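Hydroquinone dioxygenase small subunit (Pseudomonas sp., PDB 4ZXA) probably forms, together with the large subunit, a cupin-type dioxygenase that opens the ring of hydroquinone. Local coordinates at residues A[81-86]-A[146-151]; A[62-67]-A[150-155]. All blocks are in the same frame, centred on the assembly; numbering follows the deposited sequence.

Contact 1 (A[81-86]-A[146-151])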
loop_
_atom_site.group_PDB
_atom_site.type_symbol
_atom_site.label_atom_id
_atom_site.label_comp_id
_atom_site.label_asym_id
_atom_site.label_seq_id
_atom_site.Cartn_x
_atom_site.Cartn_y
_atom_site.Cartn_z
ATOM N N GLU A 81 -42.097 -2.857 -7.228
ATOM C CA GLU A 81 -41.447 -3.002 -5.923
ATOM C C GLU A 81 -40.662 -4.302 -5.936
ATOM O O GLU A 81 -40.834 -5.134 -6.831
ATOM C CB GLU A 81 -42.478 -3.043 -4.792
ATOM C CG GLU A 81 -43.159 -1.721 -4.516
ATOM C CD GLU A 81 -44.418 -1.884 -3.682
ATOM O OE1 GLU A 81 -45.310 -2.652 -4.101
ATOM O OE2 GLU A 81 -44.523 -1.243 -2.611
ATOM N N PHE A 82 -39.801 -4.496 -4.949
ATOM C CA PHE A 82 -39.034 -5.726 -4.906
ATOM C C PHE A 82 -38.927 -6.244 -3.485
ATOM O O PHE A 82 -38.949 -5.466 -2.536
ATOM C CB PHE A 82 -37.645 -5.488 -5.479
ATOM C CG PHE A 82 -37.653 -5.005 -6.890
ATOM C CD1 PHE A 82 -37.641 -5.909 -7.942
ATOM C CD2 PHE A 82 -37.686 -3.646 -7.173
ATOM C CE1 PHE A 82 -37.647 -5.469 -9.263
ATOM C CE2 PHE A 82 -37.704 -3.192 -8.483
ATOM C CZ PHE A 82 -37.680 -4.104 -9.537
ATOM N N ALA A 83 -38.812 -7.557 -3.335
ATOM C CA ALA A 83 -38.673 -8.152 -2.008
ATOM C C ALA A 83 -37.514 -9.128 -2.000
ATOM O O ALA A 83 -37.388 -9.958 -2.918
ATOM C CB ALA A 83 -39.958 -8.854 -1.595
ATOM N N ILE A 84 -36.659 -8.999 -0.984
ATOM C CA ILE A 84 -35.587 -9.963 -0.727
ATOM C C ILE A 84 -35.853 -10.668 0.585
ATOM O O ILE A 84 -35.993 -10.026 1.629
ATOM C CB ILE A 84 -34.213 -9.292 -0.543
ATOM C CG1 ILE A 84 -33.995 -8.176 -1.567
ATOM C CG2 ILE A 84 -33.092 -10.348 -0.581
ATOM C CD1 ILE A 84 -33.388 -8.658 -2.820
ATOM N N VAL A 85 -35.901 -11.989 0.549
ATOM C CA VAL A 85 -36.051 -12.750 1.779
ATOM C C VAL A 85 -34.695 -12.929 2.440
ATOM O O VAL A 85 -33.817 -13.597 1.899
ATOM C CB VAL A 85 -36.675 -14.115 1.512
ATOM C CG1 VAL A 85 -36.582 -14.994 2.766
ATOM C CG2 VAL A 85 -38.109 -13.933 1.063
ATOM N N MET A 86 -34.523 -12.324 3.608
ATOM C CA MET A 86 -33.236 -12.344 4.302
ATOM C C MET A 86 -33.127 -13.456 5.356
ATOM O O MET A 86 -32.040 -13.780 5.812
ATOM C CB MET A 86 -32.951 -10.969 4.917
ATOM C CG MET A 86 -32.465 -9.940 3.908
ATOM S SD MET A 86 -30.773 -10.256 3.323
ATOM C CE MET A 86 -31.105 -11.346 1.951
ATOM N N GLY A 146 -39.640 -14.885 9.763
ATOM C CA GLY A 146 -38.569 -14.574 8.838
ATOM C C GLY A 146 -38.439 -13.074 8.648
ATOM O O GLY A 146 -39.153 -12.297 9.280
ATOM N N VAL A 147 -37.533 -12.674 7.759
ATOM C CA VAL A 147 -37.273 -11.267 7.490
ATOM C C VAL A 147 -37.349 -10.944 5.993
ATOM O O VAL A 147 -36.700 -11.609 5.178
ATOM C CB VAL A 147 -35.897 -10.869 8.025
ATOM C CG1 VAL A 147 -35.641 -9.421 7.744
ATOM C CG2 VAL A 147 -35.799 -11.149 9.527
ATOM N N ILE A 148 -38.160 -9.942 5.641
ATOM C CA ILE A 148 -38.284 -9.481 4.253
ATOM C C ILE A 148 -37.743 -8.058 4.095
ATOM O O ILE A 148 -38.138 -7.150 4.843
ATOM C CB ILE A 148 -39.750 -9.435 3.774
ATOM C CG1 ILE A 148 -40.451 -10.785 3.949
ATOM C CG2 ILE A 148 -39.818 -8.971 2.327
ATOM C CD1 ILE A 148 -41.940 -10.757 3.571
ATOM N N LEU A 149 -36.847 -7.865 3.124
ATOM C CA LEU A 149 -36.400 -6.530 2.748
ATOM C C LEU A 149 -37.193 -6.084 1.541
ATOM O O LEU A 149 -37.219 -6.772 0.508
ATOM C CB LEU A 149 -34.916 -6.521 2.386
ATOM C CG LEU A 149 -33.890 -6.242 3.477
ATOM C CD1 LEU A 149 -32.490 -6.440 2.928
ATOM C CD2 LEU A 149 -34.032 -4.845 3.990
ATOM N N GLN A 150 -37.836 -4.933 1.664
ATOM C CA GLN A 150 -38.612 -4.404 0.557
ATOM C C GLN A 150 -38.027 -3.088 0.037
ATOM O O GLN A 150 -37.827 -2.139 0.803
ATOM C CB GLN A 150 -40.078 -4.217 0.972
ATOM C CG GLN A 150 -40.949 -3.613 -0.116
ATOM C CD GLN A 150 -42.367 -4.185 -0.138
ATOM O OE1 GLN A 150 -42.627 -5.271 0.396
ATOM N NE2 GLN A 150 -43.288 -3.457 -0.774
ATOM N N GLN A 151 -37.759 -3.056 -1.266
ATOM C CA GLN A 151 -37.351 -1.844 -1.965
ATOM C C GLN A 151 -38.564 -1.142 -2.577
ATOM O O GLN A 151 -39.241 -1.692 -3.447
ATOM C CB GLN A 151 -36.350 -2.193 -3.059
ATOM C CG GLN A 151 -35.962 -1.024 -3.947
ATOM C CD GLN A 151 -35.217 -1.508 -5.170
ATOM O OE1 GLN A 151 -35.299 -2.689 -5.516
ATOM N NE2 GLN A 151 -34.482 -0.613 -5.831
#
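F82 and I84 pair with Q151 and L149 as hydrogen-bonded antiparallel pairs between two neighbouring strands of the cupin beta fold. The axes of the two segments come within 4.6 Å, and their N-to-C directions differ by 153°. I84 N reaches L149 O at 2.7 Å, and L149 N answers to I84 O at 2.8 Å. F82 and Q151 exchange a second backbone pair, and M86 N binds V147 O at the far end. A83 and V85 form non-hydrogen-bonded pairs with Q150 and I148, and A83 CB touches I148 CG2. On the other face L149 CD1 meets M86 CG at 3.6 Å. Helix 40-45 covers this end through I40.

On the A83 face, E81 and Q150 meet through their polar ends. Q150 NE2 gives a weak, bent bond to E81 OE2 at 3.1 Å, with carboxylate and amide planes 88° apart. Both groups have further partners: Y138 OH bonds to E81 OE1 and to Q150 NE2, and T152 OG1 bonds to E81 OE2. An alanine at E81 would probably leave T152 OG1 and Y138 OH without their carboxylate partner and cost Q150 NE2 its weak second bond.

On the F82 face, the Q151 side chain lies beside the phenylalanine and points the same way. CG anti to the backbone N (chi1 174°) and an extended chain beyond it carry the amide out alongside the ring. S236 OG of the large subunit bonds to Q151 OE1 and S241 OG of the same subunit to NE2. Q151 OE1 also lies 3.1 Å from F82 CD2, obliquely to the ring.

Contact 2 (A[62-67]-A[150-155])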
loop_
_atom_site.group_PDB
_atom_site.type_symbol
_atom_site.label_atom_id
_atom_site.label_comp_id
_atom_site.label_asym_id
_atom_site.label_seq_id
_atom_site.Cartn_x
_atom_site.Cartn_y
_atom_site.Cartn_z
ATOM N N VAL A 62 -37.325 4.274 -0.250
ATOM C CA VAL A 62 -37.153 3.611 1.034
ATOM C C VAL A 62 -36.661 2.187 0.911
ATOM O O VAL A 62 -36.917 1.498 -0.077
ATOM C CB VAL A 62 -38.453 3.644 1.909
ATOM C CG1 VAL A 62 -38.780 5.071 2.365
ATOM C CG2 VAL A 62 -39.635 3.013 1.175
ATOM N N VAL A 63 -35.924 1.769 1.929
ATOM C CA VAL A 63 -35.719 0.354 2.171
ATOM C C VAL A 63 -36.457 0.008 3.458
ATOM O O VAL A 63 -36.175 0.569 4.516
ATOM C CB VAL A 63 -34.246 -0.015 2.276
ATOM C CG1 VAL A 63 -34.105 -1.459 2.730
ATOM C CG2 VAL A 63 -33.575 0.184 0.931
ATOM N N GLU A 64 -37.436 -0.881 3.340
ATOM C CA GLU A 64 -38.241 -1.313 4.478
ATOM C C GLU A 64 -37.841 -2.719 4.929
ATOM O O GLU A 64 -37.476 -3.575 4.108
ATOM C CB GLU A 64 -39.736 -1.294 4.124
ATOM C CG GLU A 64 -40.296 0.075 3.808
ATOM C CD GLU A 64 -41.662 -0.010 3.153
ATOM O OE1 GLU A 64 -41.997 -1.100 2.632
ATOM O OE2 GLU A 64 -42.399 1.009 3.156
ATOM N N THR A 65 -37.892 -2.929 6.241
ATOM C CA THR A 65 -37.695 -4.244 6.838
ATOM C C THR A 65 -39.035 -4.773 7.337
ATOM O O THR A 65 -39.724 -4.104 8.107
ATOM C CB THR A 65 -36.681 -4.203 8.014
ATOM O OG1 THR A 65 -35.391 -3.818 7.523
ATOM C CG2 THR A 65 -36.556 -5.577 8.663
ATOM N N LEU A 66 -39.423 -5.956 6.877
ATOM C CA LEU A 66 -40.657 -6.581 7.365
ATOM C C LEU A 66 -40.386 -7.857 8.156
ATOM O O LEU A 66 -39.576 -8.718 7.746
ATOM C CB LEU A 66 -41.630 -6.900 6.223
ATOM C CG LEU A 66 -42.330 -5.749 5.504
ATOM C CD1 LEU A 66 -41.325 -4.921 4.717
ATOM C CD2 LEU A 66 -43.410 -6.290 4.581
ATOM N N ARG A 67 -41.075 -7.978 9.289
ATOM C CA ARG A 67 -41.096 -9.229 10.025
ATOM C C ARG A 67 -42.179 -10.118 9.420
ATOM O O ARG A 67 -43.373 -9.859 9.585
ATOM C CB ARG A 67 -41.366 -8.982 11.511
ATOM C CG ARG A 67 -41.312 -10.239 12.367
ATOM C CD ARG A 67 -41.898 -10.033 13.767
ATOM N NE ARG A 67 -42.067 -11.327 14.416
ATOM C CZ ARG A 67 -41.092 -11.968 15.048
ATOM N NH1 ARG A 67 -39.893 -11.397 15.144
ATOM N NH2 ARG A 67 -41.315 -13.164 15.589
ATOM N N GLN A 150 -37.836 -4.933 1.664
ATOM C CA GLN A 150 -38.612 -4.404 0.557
ATOM C C GLN A 150 -38.027 -3.088 0.037
ATOM O O GLN A 150 -37.827 -2.139 0.803
ATOM C CB GLN A 150 -40.078 -4.217 0.972
ATOM C CG GLN A 150 -40.949 -3.613 -0.116
ATOM C CD GLN A 150 -42.367 -4.185 -0.138
ATOM O OE1 GLN A 150 -42.627 -5.271 0.396
ATOM N NE2 GLN A 150 -43.288 -3.457 -0.774
ATOM N N GLN A 151 -37.759 -3.056 -1.266
ATOM C CA GLN A 151 -37.351 -1.844 -1.965
ATOM C C GLN A 151 -38.564 -1.142 -2.577
ATOM O O GLN A 151 -39.241 -1.692 -3.447
ATOM C CB GLN A 151 -36.350 -2.193 -3.059
ATOM C CG GLN A 151 -35.962 -1.024 -3.947
ATOM C CD GLN A 151 -35.217 -1.508 -5.170
ATOM O OE1 GLN A 151 -35.299 -2.689 -5.516
ATOM N NE2 GLN A 151 -34.482 -0.613 -5.831
ATOM N N THR A 152 -38.836 0.076 -2.130
ATOM C CA THR A 152 -40.043 0.758 -2.578
ATOM C C THR A 152 -39.961 2.268 -2.344
ATOM O O THR A 152 -38.863 2.819 -2.239
ATOM C CB THR A 152 -41.315 0.148 -1.904
ATOM O OG1 THR A 152 -42.496 0.694 -2.510
ATOM C CG2 THR A 152 -41.330 0.418 -0.397
ATOM N N ILE A 153 -41.115 2.930 -2.248
ATOM C CA ILE A 153 -41.163 4.371 -2.031
ATOM C C ILE A 153 -41.984 4.696 -0.790
ATOM O O ILE A 153 -43.011 4.080 -0.556
ATOM C CB ILE A 153 -41.766 5.074 -3.264
ATOM C CG1 ILE A 153 -40.914 4.757 -4.501
ATOM C CG2 ILE A 153 -41.919 6.582 -3.026
ATOM C CD1 ILE A 153 -41.419 5.379 -5.796
ATOM N N LYS A 154 -41.529 5.658 0.009
ATOM C CA LYS A 154 -42.232 6.019 1.243
ATOM C C LYS A 154 -43.716 6.213 0.949
ATOM O O LYS A 154 -44.078 6.955 0.032
ATOM C CB LYS A 154 -41.645 7.293 1.864
ATOM C CG LYS A 154 -41.554 7.289 3.394
ATOM C CD LYS A 154 -42.518 8.281 3.997
ATOM C CE LYS A 154 -41.857 9.578 4.398
ATOM N NZ LYS A 154 -41.083 9.408 5.642
ATOM N N GLY A 155 -44.559 5.522 1.716
ATOM C CA GLY A 155 -46.002 5.589 1.562
ATOM C C GLY A 155 -46.761 5.588 2.881
ATOM O O GLY A 155 -46.157 5.710 3.951
HETATM O O HOH W 1 -43.913 1.972 1.281
#
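An antiparallel strand pair of the cupin sheet brings V62 and E64 against T152 and Q150. The segment axes come within 4.9 Å at 133°. Four backbone bonds join the strands in two reciprocal pairs. E64 N binds Q150 O, and Q150 N returns to E64 O at 2.8 Å. V62 N binds T152 O, and T152 N binds V62 O in return. The V62 N donor stands 36° above the carbonyl plane of T152.

Side chains of these pairs share one face. V62 and T152 lie side by side, with their CG2 methyls 3.5 Å apart. V62 CG1 also meets K154 CB at 3.7 Å, where the two side chains cross at about a right angle. The E64 carboxylate passes over the same threonine methyl, with OE1 3.5 Å from T152 CG2. The E64 chain is extended beyond CG (chi2 166°), which carries CD across to that methyl. E64 OE2 accepts a water bond at 2.6 Å, and that water donates its other bond to I153 O at 2.9 Å. S158 OG bonds to E64 OE2 as well, so two partners grip this oxygen. L66 CD1 rests on Q150 CB at 4.0 Å.

Strand 52-58 flanks strand 61-69 on its other edge, with V63 bonded to V55 and G56. T65 packs against helix 40-45, while V63 touches W316 of the large subunit.

Both contacts are buried and lie near the centre of the chain, about 8 Å apart between centres. They share strand 145-153, which runs between 81-87 and 61-69 in one sheet. Q150 and Q151 belong to both. Contact 1 buries the larger area, 538 Å² against 390 Å². Both reach the large subunit on the side of F82, Q151 and V63. Contact 2 runs out into the partly exposed end at K154, whose NZ makes a salt bridge to E160. The E81 carboxylate serves side chains of both contacts. On the opposite face L149 CD2 packs on V63 CG1. Between the strands, I148 O probably bonds to L66 N.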